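Local coordinates for protein alpha-l-arabinofuranosidase (Gibberella zeae, PDB 2W5O) that probably hydrolyses terminal alpha-L-arabinofuranosidic linkages, releasing arabinofuranosyl units from arabinose-containing polysaccharides, at residues A273-V278 / T321-S326; V198-Y203 / Y223-E228. All coordinates share one frame; numbering follows the deposited sequence.

In the fold
The chain folds as a six-bladed beta-propeller, built from four-stranded antiparallel sheets, with the N-terminal strand 11-17 pairing with 354-360 to complete the last one. Contact 2 (198-203 with 223-228) comes first along the chain: it closes a loop of 19 residues, packing the outermost strand of one blade against the second strand of the next. Contact 1 (273-278 with 321-326) follows in series, neither nested nor crossed, and spans 42 residues, joining the entrances of strands 277-281 and 326-330 nearer the centre of the chain. The two meet where Ser275 touches Glu228, and both touch the same bound arabinofuranose unit.

Contact 1 (A273-V278 / T321-S326); sequences AGSPYV and TAYTRS. With AHR (alpha-L-arabinofuranose), chain B.
The hydroxyl of Ser275, rather than its backbone, makes the direct hydrogen bond between 273-278 and 321-326: OG accepts the amide proton of Thr324 N at 2.9 Å, with an angle of 155° at the hydrogen. Ser275 has an unusual positive phi, and its OG sits between the backbone N and the carbonyl carbon (chi1 64°), where it faces the other segment. The amide it meets belongs to the third residue of a type II beta turn running from Ala322 to Arg325. In addition, the CA of Thr324 makes a nearly straight CA-H...O approach to Ser275 O, 3.5 Å away.

Two waters supply further links. One donates to both Ser275 O and Arg325 O, at 2.9 and 2.8 Å; the other donates to Pro276 O and is hydrogen-bonded to Thr324 OG1, which also has Arg32 as a partner. In the six-bladed propeller these segments lead into strands 277-281 and 326-330, so the contact joins neighbouring blades, the second of which is the sheet shared with the N-terminal strand.

Farther along, the Tyr277 ring receives Ser326 over one face. Ser326 CB stands 4.0 Å from the ring centroid, displaced toward the rim, in a CH-pi contact, while the OG of that serine has Ala31 O as its main polar partner, with Met340 O also in hydrogen-bonding range. Tyr277 CB also touches Arg325 O at 3.5 Å.

At the opposite end of the contact the Tyr323 ring is approached obliquely by Ser275 OG. With CG anti to the backbone N (chi1 -174°), this tyrosine carries its OH to 3.1 Å from O4 of a bound arabinofuranose. Ser275 N meanwhile probably donates to Glu228 OE1, and the other oxygen of that carboxylate accepts a hydrogen bond from the same sugar.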
loop_
_atom_site.group_PDB
_atom_site.type_symbol
_atom_site.label_atom_id
_atom_site.label_comp_id
_atom_site.label_asym_id
_atom_site.label_seq_id
_atom_site.Cartn_x
_atom_site.Cartn_y
_atom_site.Cartn_z
ATOM N N ALA A 273 12.351 3.322 8.252
ATOM C CA ALA A 273 12.782 2.561 7.098
ATOM C C ALA A 273 11.820 1.426 6.859
ATOM O O ALA A 273 11.181 0.926 7.803
ATOM C CB ALA A 273 14.136 2.016 7.347
ATOM N N GLY A 274 11.735 0.999 5.600
ATOM C CA GLY A 274 10.989 -0.197 5.232
ATOM C C GLY A 274 9.511 0.047 4.917
ATOM O O GLY A 274 8.811 0.739 5.665
ATOM N N SER A 275 9.072 -0.467 3.775
ATOM C CA SER A 275 7.655 -0.555 3.439
ATOM C C SER A 275 6.709 0.513 4.054
ATOM O O SER A 275 5.841 0.226 4.880
ATOM C CB SER A 275 7.191 -1.972 3.747
ATOM O OG SER A 275 7.297 -2.205 5.151
ATOM N N PRO A 276 6.838 1.755 3.610
ATOM C CA PRO A 276 6.021 2.792 4.218
ATOM C C PRO A 276 4.637 2.899 3.582
ATOM O O PRO A 276 4.370 2.318 2.513
ATOM C CB PRO A 276 6.805 4.072 3.904
ATOM C CG PRO A 276 7.487 3.756 2.588
ATOM C CD PRO A 276 7.788 2.271 2.609
ATOM N N TYR A 277 3.773 3.668 4.223
ATOM C CA TYR A 277 2.401 3.874 3.760
ATOM C C TYR A 277 1.947 5.264 4.236
ATOM O O TYR A 277 2.058 5.579 5.404
ATOM C CB TYR A 277 1.460 2.800 4.335
ATOM C CG TYR A 277 0.136 2.702 3.585
ATOM C CD1 TYR A 277 -0.084 1.721 2.632
ATOM C CD2 TYR A 277 -0.838 3.639 3.781
ATOM C CE1 TYR A 277 -1.259 1.666 1.939
ATOM C CE2 TYR A 277 -2.011 3.597 3.116
ATOM C CZ TYR A 277 -2.223 2.624 2.194
ATOM O OH TYR A 277 -3.422 2.640 1.544
ATOM N N VAL A 278 1.448 6.106 3.335
ATOM C CA VAL A 278 1.107 7.440 3.728
ATOM C C VAL A 278 -0.369 7.743 3.511
ATOM O O VAL A 278 -0.990 7.212 2.576
ATOM C CB VAL A 278 1.921 8.483 2.947
ATOM C CG1 VAL A 278 1.583 8.454 1.422
ATOM C CG2 VAL A 278 1.640 9.850 3.513
ATOM N N THR A 321 4.358 -3.240 15.197
ATOM C CA THR A 321 5.136 -3.187 13.951
ATOM C C THR A 321 4.726 -4.313 13.000
ATOM O O THR A 321 4.483 -5.460 13.428
ATOM C CB THR A 321 6.618 -3.325 14.256
ATOM O OG1 THR A 321 7.004 -2.241 15.102
ATOM C CG2 THR A 321 7.457 -3.303 12.978
ATOM N N ALA A 322 4.623 -3.980 11.716
ATOM C CA ALA A 322 4.307 -4.968 10.696
ATOM C C ALA A 322 4.767 -4.508 9.327
ATOM O O ALA A 322 4.788 -3.308 9.035
ATOM C CB ALA A 322 2.812 -5.214 10.638
ATOM N N TYR A 323 5.079 -5.476 8.474
ATOM C CA TYR A 323 5.444 -5.210 7.050
ATOM C C TYR A 323 4.320 -4.497 6.309
ATOM O O TYR A 323 3.145 -4.949 6.309
ATOM C CB TYR A 323 5.749 -6.520 6.327
ATOM C CG TYR A 323 6.263 -6.331 4.923
ATOM C CD1 TYR A 323 7.496 -5.734 4.709
ATOM C CD2 TYR A 323 5.540 -6.788 3.822
ATOM C CE1 TYR A 323 8.019 -5.563 3.438
ATOM C CE2 TYR A 323 6.063 -6.635 2.517
ATOM C CZ TYR A 323 7.297 -6.024 2.345
ATOM O OH TYR A 323 7.825 -5.859 1.082
ATOM N N THR A 324 4.668 -3.348 5.739
ATOM C CA THR A 324 3.705 -2.500 5.020
ATOM C C THR A 324 2.413 -2.206 5.782
ATOM O O THR A 324 1.333 -2.173 5.201
ATOM C CB THR A 324 3.434 -3.023 3.568
ATOM O OG1 THR A 324 2.813 -1.982 2.824
ATOM C CG2 THR A 324 2.574 -4.341 3.511
ATOM N N ARG A 325 2.550 -1.977 7.086
ATOM C CA ARG A 325 1.395 -1.680 7.955
ATOM C C ARG A 325 0.696 -0.506 7.288
ATOM O O ARG A 325 1.353 0.455 6.904
ATOM C CB ARG A 325 1.858 -1.294 9.354
ATOM C CG ARG A 325 0.764 -1.296 10.430
ATOM C CD ARG A 325 1.347 -0.923 11.793
ATOM N NE ARG A 325 2.028 0.377 11.746
ATOM C CZ ARG A 325 2.409 1.070 12.817
ATOM N NH1 ARG A 325 2.233 0.570 14.046
ATOM N NH2 ARG A 325 3.016 2.244 12.664
ATOM N N SER A 326 -0.628 -0.580 7.183
ATOM C CA SER A 326 -1.387 0.371 6.353
ATOM C C SER A 326 -2.259 1.298 7.204
ATOM O O SER A 326 -2.478 1.037 8.399
ATOM C CB SER A 326 -2.185 -0.378 5.280
ATOM O OG SER A 326 -3.077 -1.293 5.862
HETATM O O5 AHR B . 9.404 -8.675 -2.311
HETATM C C5 AHR B . 9.109 -7.532 -3.098
HETATM C C4 AHR B . 10.096 -6.495 -2.652
HETATM O O4 AHR B . 9.577 -5.916 -1.444
HETATM C C3 AHR B . 10.167 -5.369 -3.670
HETATM O O3 AHR B . 11.183 -5.653 -4.614
HETATM C C2 AHR B . 10.436 -4.144 -2.793
HETATM O O2 AHR B . 9.816 -3.031 -3.461
HETATM C C1 AHR B . 9.846 -4.507 -1.401
HETATM O O1 AHR B . 10.507 -4.259 -0.131
HETATM O O HOH W 1 4.130 0.891 7.122
HETATM O O HOH W 2 4.746 -0.263 1.634
#

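Contact 2 (V198-Y203 / Y223-E228); sequences VDDTKY and YIYVYE. With AHR (alpha-L-arabinofuranose), chain B.
Tyr203 and Tyr227 approach from opposite directions and meet at their hydroxyls, each OH lying at the edge of the other ring, near its plane. The two oxygens are hydrogen-bonded, Tyr203 OH to Tyr227 OH, at 2.7 Å. Arg248 reaches both hydroxyls, and His261 bonds to that of Tyr203, so each hydroxyl has polar partners beyond the other.

Thr201 comes over one face of the Tyr227 ring. Its CG2, anti to the backbone N, makes a CH-pi contact 4.2 Å from the ring centroid and 24° off the normal. The other branch, OG1, turns back to donate to Asp200 O from above the carbonyl plane, and brushes Tyr225 CE2 at 3.6 Å.

Asp200 crosses Tyr225 at about a right angle, its CB 3.4 Å from Tyr225 OH and its carboxylate steeply inclined to the ring. A water lying in the plane of that ring joins Tyr225 OH to Asp200 OD2, while OD1 bonds to His185.

Asp200 and Thr201 form a classic beta bulge opposite Leu183, at the edge of the propeller blade where strand 198-201 runs beside 182-188; segment 223-228, whose direction is 77° from that of 198-201, belongs to strand 223-230, between 209-217 and 245-250 in the next blade.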
loop_
_atom_site.group_PDB
_atom_site.type_symbol
_atom_site.label_atom_id
_atom_site.label_comp_id
_atom_site.label_asym_id
_atom_site.label_seq_id
_atom_site.Cartn_x
_atom_site.Cartn_y
_atom_site.Cartn_z
ATOM N N VAL A 198 5.521 5.076 -17.297
ATOM C CA VAL A 198 6.212 6.336 -17.026
ATOM C C VAL A 198 7.053 6.223 -15.744
ATOM O O VAL A 198 6.596 5.656 -14.749
ATOM C CB VAL A 198 5.201 7.458 -16.831
ATOM C CG1 VAL A 198 5.915 8.757 -16.498
ATOM C CG2 VAL A 198 4.312 7.597 -18.068
ATOM N N ASP A 199 8.283 6.726 -15.758
ATOM C CA ASP A 199 9.109 6.626 -14.557
ATOM C C ASP A 199 8.708 7.641 -13.504
ATOM O O ASP A 199 8.532 8.810 -13.824
ATOM C CB ASP A 199 10.578 6.844 -14.900
ATOM C CG ASP A 199 11.211 5.642 -15.602
ATOM O OD1 ASP A 199 10.722 4.495 -15.550
ATOM O OD2 ASP A 199 12.225 5.873 -16.258
ATOM N N ASP A 200 8.563 7.203 -12.258
ATOM C CA ASP A 200 8.306 8.122 -11.129
ATOM C C ASP A 200 9.517 8.413 -10.249
ATOM O O ASP A 200 9.571 9.467 -9.620
ATOM C CB ASP A 200 7.234 7.542 -10.206
ATOM C CG ASP A 200 5.970 7.378 -10.912
ATOM O OD1 ASP A 200 5.662 8.306 -11.687
ATOM O OD2 ASP A 200 5.328 6.335 -10.780
ATOM N N THR A 201 10.440 7.456 -10.134
ATOM C CA THR A 201 11.580 7.591 -9.245
ATOM C C THR A 201 12.590 6.520 -9.587
ATOM O O THR A 201 12.305 5.294 -9.610
ATOM C CB THR A 201 11.174 7.501 -7.739
ATOM O OG1 THR A 201 10.766 8.790 -7.259
ATOM C CG2 THR A 201 12.330 6.965 -6.891
ATOM N N LYS A 202 13.797 6.973 -9.867
ATOM C CA LYS A 202 14.840 6.006 -10.172
ATOM C C LYS A 202 16.180 6.591 -9.788
ATOM O O LYS A 202 16.351 7.821 -9.743
ATOM C CB LYS A 202 14.807 5.661 -11.649
ATOM C CG LYS A 202 15.394 6.740 -12.543
ATOM C CD LYS A 202 14.854 6.567 -13.930
ATOM C CE LYS A 202 15.478 7.601 -14.845
ATOM N NZ LYS A 202 14.911 7.488 -16.211
ATOM N N TYR A 203 17.123 5.745 -9.440
ATOM C CA TYR A 203 18.418 6.246 -9.057
ATOM C C TYR A 203 19.493 5.599 -9.948
ATOM O O TYR A 203 19.331 4.450 -10.438
ATOM C CB TYR A 203 18.670 5.982 -7.581
ATOM C CG TYR A 203 17.782 6.810 -6.689
ATOM C CD1 TYR A 203 18.091 8.143 -6.407
ATOM C CD2 TYR A 203 16.609 6.276 -6.166
ATOM C CE1 TYR A 203 17.249 8.915 -5.613
ATOM C CE2 TYR A 203 15.750 7.046 -5.369
ATOM C CZ TYR A 203 16.081 8.345 -5.093
ATOM O OH TYR A 203 15.262 9.077 -4.299
ATOM N N TYR A 223 0.822 16.782 -4.101
ATOM C CA TYR A 223 0.687 15.389 -3.710
ATOM C C TYR A 223 1.989 14.992 -3.077
ATOM O O TYR A 223 3.051 15.462 -3.494
ATOM C CB TYR A 223 0.412 14.520 -4.941
ATOM C CG TYR A 223 -0.959 14.742 -5.550
ATOM C CD1 TYR A 223 -1.994 13.876 -5.291
ATOM C CD2 TYR A 223 -1.207 15.830 -6.400
ATOM C CE1 TYR A 223 -3.257 14.072 -5.857
ATOM C CE2 TYR A 223 -2.457 16.043 -6.958
ATOM C CZ TYR A 223 -3.484 15.154 -6.673
ATOM O OH TYR A 223 -4.747 15.328 -7.221
ATOM N N ILE A 224 1.928 14.135 -2.068
ATOM C CA ILE A 224 3.174 13.606 -1.477
ATOM C C ILE A 224 3.269 12.137 -1.884
ATOM O O ILE A 224 2.288 11.413 -1.843
ATOM C CB ILE A 224 3.243 13.799 0.087
ATOM C CG1 ILE A 224 4.600 13.311 0.632
ATOM C CG2 ILE A 224 2.055 13.101 0.793
ATOM C CD1 ILE A 224 4.829 13.659 2.135
ATOM N N TYR A 225 4.452 11.750 -2.354
ATOM C CA TYR A 225 4.721 10.452 -2.948
ATOM C C TYR A 225 5.780 9.812 -2.040
ATOM O O TYR A 225 6.852 10.394 -1.847
ATOM C CB TYR A 225 5.334 10.703 -4.325
ATOM C CG TYR A 225 5.801 9.461 -5.047
ATOM C CD1 TYR A 225 4.906 8.658 -5.707
ATOM C CD2 TYR A 225 7.151 9.124 -5.106
ATOM C CE1 TYR A 225 5.335 7.516 -6.392
ATOM C CE2 TYR A 225 7.593 8.010 -5.799
ATOM C CZ TYR A 225 6.680 7.208 -6.429
ATOM O OH TYR A 225 7.095 6.088 -7.111
ATOM N N VAL A 226 5.447 8.693 -1.407
ATOM C CA VAL A 226 6.297 8.118 -0.376
ATOM C C VAL A 226 6.746 6.735 -0.802
ATOM O O VAL A 226 6.003 6.007 -1.468
ATOM C CB VAL A 226 5.533 8.071 0.950
ATOM C CG1 VAL A 226 6.344 7.335 2.099
ATOM C CG2 VAL A 226 5.158 9.499 1.302
ATOM N N TYR A 227 7.974 6.378 -0.443
ATOM C CA TYR A 227 8.527 5.106 -0.926
ATOM C C TYR A 227 9.732 4.737 -0.053
ATOM O O TYR A 227 10.223 5.577 0.724
ATOM C CB TYR A 227 8.922 5.214 -2.406
ATOM C CG TYR A 227 9.925 6.321 -2.713
ATOM C CD1 TYR A 227 11.304 6.065 -2.744
ATOM C CD2 TYR A 227 9.496 7.646 -2.947
ATOM C CE1 TYR A 227 12.245 7.105 -3.003
ATOM C CE2 TYR A 227 10.421 8.668 -3.201
ATOM C CZ TYR A 227 11.783 8.391 -3.241
ATOM O OH TYR A 227 12.669 9.406 -3.524
ATOM N N GLU A 228 10.178 3.492 -0.118
ATOM C CA GLU A 228 11.396 3.142 0.613
ATOM C C GLU A 228 12.533 3.285 -0.391
ATOM O O GLU A 228 12.394 2.879 -1.529
ATOM C CB GLU A 228 11.334 1.708 1.171
ATOM C CG GLU A 228 11.265 0.630 0.110
ATOM C CD GLU A 228 11.169 -0.817 0.680
ATOM O OE1 GLU A 228 11.014 -1.012 1.909
ATOM O OE2 GLU A 228 11.240 -1.770 -0.137
HETATM O O5 AHR B . 9.404 -8.675 -2.311
HETATM C C5 AHR B . 9.109 -7.532 -3.098
HETATM C C4 AHR B . 10.096 -6.495 -2.652
HETATM O O4 AHR B . 9.577 -5.916 -1.444
HETATM C C3 AHR B . 10.167 -5.369 -3.670
HETATM O O3 AHR B . 11.183 -5.653 -4.614
HETATM C C2 AHR B . 10.436 -4.144 -2.793
HETATM O O2 AHR B . 9.816 -3.031 -3.461
HETATM C C1 AHR B . 9.846 -4.507 -1.401
HETATM O O1 AHR B . 10.507 -4.259 -0.131
HETATM O O HOH W 3 5.502 4.409 -8.634
#